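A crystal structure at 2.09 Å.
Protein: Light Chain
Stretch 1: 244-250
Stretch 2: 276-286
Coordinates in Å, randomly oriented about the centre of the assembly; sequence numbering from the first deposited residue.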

# COMPACT_ATOMS: atom_id res chain seq x y z
N GLU A 244 5.69 -11.22 36.61
CA GLU A 244 5.30 -10.90 37.99
C GLU A 244 5.35 -9.39 38.21
O GLU A 244 5.00 -8.66 37.29
CB GLU A 244 6.17 -11.64 38.99
CG GLU A 244 6.24 -13.15 38.68
CD GLU A 244 4.84 -13.78 38.57
OE1 GLU A 244 4.03 -13.54 39.48
OE2 GLU A 244 4.56 -14.51 37.59
N TYR A 245 5.77 -8.91 39.38
CA TYR A 245 5.72 -7.44 39.61
C TYR A 245 4.29 -6.92 39.35
O TYR A 245 4.08 -5.89 38.69
CB TYR A 245 6.74 -6.71 38.68
CG TYR A 245 8.14 -7.25 38.84
CD1 TYR A 245 8.97 -6.77 39.83
CD2 TYR A 245 8.61 -8.29 38.03
CE1 TYR A 245 10.23 -7.27 40.01
CE2 TYR A 245 9.88 -8.79 38.20
CZ TYR A 245 10.68 -8.28 39.19
OH TYR A 245 11.94 -8.79 39.38
N LYS A 246 3.30 -7.63 39.89
CA LYS A 246 1.90 -7.32 39.60
C LYS A 246 1.37 -6.21 40.52
O LYS A 246 1.73 -6.16 41.70
CB LYS A 246 1.04 -8.57 39.75
CG LYS A 246 1.37 -9.69 38.75
CD LYS A 246 0.43 -10.88 38.95
CE LYS A 246 0.72 -11.96 37.89
NZ LYS A 246 -0.24 -13.08 37.92
N ILE A 247 0.57 -5.29 39.97
CA ILE A 247 0.10 -4.15 40.75
C ILE A 247 -1.34 -3.81 40.44
O ILE A 247 -1.90 -4.25 39.42
CB ILE A 247 0.98 -2.86 40.49
CG1 ILE A 247 0.99 -2.50 39.00
CG2 ILE A 247 2.42 -3.08 40.98
CD1 ILE A 247 1.87 -1.27 38.67
N THR A 248 -1.94 -3.02 41.32
CA THR A 248 -3.22 -2.37 41.09
C THR A 248 -2.98 -0.84 41.11
O THR A 248 -1.95 -0.37 41.58
CB THR A 248 -4.28 -2.77 42.16
OG1 THR A 248 -3.68 -2.61 43.45
CG2 THR A 248 -4.71 -4.24 41.99
N PRO A 249 -3.89 -0.07 40.53
CA PRO A 249 -3.64 1.38 40.53
C PRO A 249 -3.91 2.02 41.92
O PRO A 249 -4.63 1.44 42.73
CB PRO A 249 -4.61 1.91 39.46
CG PRO A 249 -5.69 0.92 39.41
CD PRO A 249 -5.08 -0.43 39.73
N ASN A 250 -3.31 3.19 42.20
CA ASN A 250 -3.56 3.93 43.45
C ASN A 250 -5.01 4.39 43.56
O ASN A 250 -5.66 4.18 44.57
CB ASN A 250 -2.64 5.18 43.50
CG ASN A 250 -2.83 6.02 44.77
OD1 ASN A 250 -2.96 5.52 45.88
ND2 ASN A 250 -2.91 7.35 44.57
N ASN A 276 3.44 5.98 35.17
CA ASN A 276 3.42 6.49 36.53
C ASN A 276 2.60 5.62 37.47
O ASN A 276 2.65 5.79 38.69
CB ASN A 276 2.90 7.92 36.52
CG ASN A 276 3.76 8.84 35.65
OD1 ASN A 276 4.98 8.65 35.54
ND2 ASN A 276 3.11 9.81 35.01
N ILE A 277 1.82 4.69 36.92
CA ILE A 277 1.15 3.69 37.74
C ILE A 277 2.17 2.71 38.36
O ILE A 277 2.01 2.24 39.50
CB ILE A 277 0.10 2.95 36.91
CG1 ILE A 277 -0.99 3.95 36.48
CG2 ILE A 277 -0.51 1.80 37.69
CD1 ILE A 277 -2.02 3.40 35.51
N VAL A 278 3.24 2.42 37.64
CA VAL A 278 4.25 1.52 38.18
C VAL A 278 5.08 2.26 39.20
O VAL A 278 5.69 3.28 38.87
CB VAL A 278 5.19 0.96 37.07
CG1 VAL A 278 6.18 -0.10 37.64
CG2 VAL A 278 4.37 0.36 35.97
N PRO A 279 5.10 1.76 40.46
CA PRO A 279 5.87 2.37 41.55
C PRO A 279 7.34 2.52 41.23
O PRO A 279 7.96 1.61 40.63
CB PRO A 279 5.68 1.38 42.71
CG PRO A 279 4.37 0.71 42.43
CD PRO A 279 4.28 0.63 40.93
N GLN A 280 7.91 3.62 41.72
CA GLN A 280 9.33 3.91 41.53
C GLN A 280 10.28 2.77 41.95
O GLN A 280 11.31 2.54 41.29
CB GLN A 280 9.70 5.15 42.32
CG GLN A 280 10.89 5.85 41.76
CD GLN A 280 10.62 6.24 40.31
OE1 GLN A 280 11.31 5.78 39.39
NE2 GLN A 280 9.59 7.06 40.10
N SER A 281 9.96 2.10 43.07
CA SER A 281 10.80 1.02 43.57
C SER A 281 10.80 -0.18 42.63
O SER A 281 11.83 -0.87 42.51
CB SER A 281 10.36 0.59 44.98
OG SER A 281 8.96 0.45 45.06
N ILE A 282 9.66 -0.47 42.02
CA ILE A 282 9.58 -1.54 41.01
C ILE A 282 10.32 -1.11 39.74
O ILE A 282 11.05 -1.89 39.13
CB ILE A 282 8.13 -1.91 40.65
CG1 ILE A 282 7.52 -2.72 41.79
CG2 ILE A 282 8.04 -2.75 39.34
CD1 ILE A 282 6.14 -3.19 41.47
N GLN A 283 10.18 0.15 39.34
CA GLN A 283 10.92 0.61 38.16
C GLN A 283 12.44 0.50 38.35
O GLN A 283 13.17 0.10 37.41
CB GLN A 283 10.54 2.06 37.82
CG GLN A 283 9.08 2.24 37.44
CD GLN A 283 8.81 3.55 36.72
OE1 GLN A 283 9.57 3.94 35.84
NE2 GLN A 283 7.73 4.24 37.10
N SER A 284 12.92 0.77 39.56
CA SER A 284 14.34 0.60 39.86
C SER A 284 14.75 -0.88 39.97
O SER A 284 15.86 -1.25 39.55
CB SER A 284 14.71 1.33 41.15
OG SER A 284 14.65 2.74 40.94
N GLN A 285 13.88 -1.71 40.53
CA GLN A 285 14.16 -3.16 40.57
C GLN A 285 14.37 -3.74 39.16
O GLN A 285 15.35 -4.49 38.92
CB GLN A 285 13.02 -3.90 41.25
CG GLN A 285 13.16 -4.10 42.72
CD GLN A 285 11.99 -4.88 43.29
OE1 GLN A 285 10.85 -4.71 42.84
NE2 GLN A 285 12.27 -5.75 44.25
N LEU A 286 13.45 -3.44 38.24
CA LEU A 286 13.55 -3.94 36.86
C LEU A 286 14.83 -3.47 36.17
O LEU A 286 15.50 -4.24 35.50
CB LEU A 286 12.33 -3.53 36.05
CG LEU A 286 11.01 -4.08 36.61
CD1 LEU A 286 9.85 -3.56 35.80
CD2 LEU A 286 10.99 -5.62 36.61

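The two stretches are held together by apolar packing. No hydrogen bond crosses between them. Together they bury 383 Å², summed over both sides, and most of the area covered on stretch 1 belongs to Tyr245 and Ile247. Both residues direct their CA-to-CB bonds toward stretch 2. Lys246 and Thr248 direct theirs away. This alternation gives the short segment an apolar side that faces stretch 2 and a polar side that is exposed.

The aromatic contact is made by Tyr245. Its chi1 is m, and its ring lies against the helix that begins at 280. Leu286 CD2 sits over one face of the ring. It is 3.6 Å from the centroid of the Tyr245 ring and 6° off the ring normal, a CH-pi contact with the methyl almost directly above the ring centre. The closest atom pair is Tyr245 CZ to Leu286 CD2, at 3.7 Å. The CA-to-CB bond of Leu286 points sideways, but its m, t rotamer brings the end of the side chain nearer to stretch 1. Leucine suits this place because its terminal methyl can direct C-H bonds at the ring face.

Two other helix residues meet the same ring. Ile282 approaches obliquely, with Tyr245 CD1 to Ile282 CG2 at 4.2 Å. Gln285 lies at the edge, near the ring plane, and Tyr245 CE1 to Gln285 OE1 is 3.9 Å. This is a contact of a polar atom with a ring carbon, not a hydrogen bond. Gln285 and Leu286 follow Ile282 by three and four residues, so one side of the helix presents all three.

The aliphatic packing centres on Ile247, whose rotamer is p, t. Its CD1 reaches the segment ahead of the helix. Ile247 CD1 is 4.0 Å from Ile277 CG2, 4.0 Å from Val278 CG2 and 3.8 Å from Pro279 CD. The same methyl also touches backbone: Ile247 CD1 to Ile277 O is 3.6 Å, and Ile247 CD1 to Val278 CA is 3.7 Å. Ile247 CG2 meets Ile282 CD1 at 3.8 Å and also lies near Pro279 CD, at 4.2 Å. Both branches of the side chain are therefore used. Ile282 in turn touches both Tyr245 and Ile247, through CG2 and CD1 respectively.

Pro249 adds a looser contact near the end of stretch 1. Pro249 CA to Ile277 CG2 is 4.2 Å, and Pro249 CB to Ile277 CG2 is 4.5 Å. Ile277 CG2 therefore lies near both Ile247 and Pro249.

Hydrogen bonds within stretch 2 support the surface that stretch 1 meets. Pro279 is the N-cap residue, and Gln283 N donates to Pro279 O at 3.0 Å. Leu286 N donates to Ile282 O, also at 3.0 Å. Gln283 NE2 donates to Val278 O at 2.9 Å, with a nearly straight angle of 166°. This side-chain bond ties the first turn of the helix to the segment that receives Ile247.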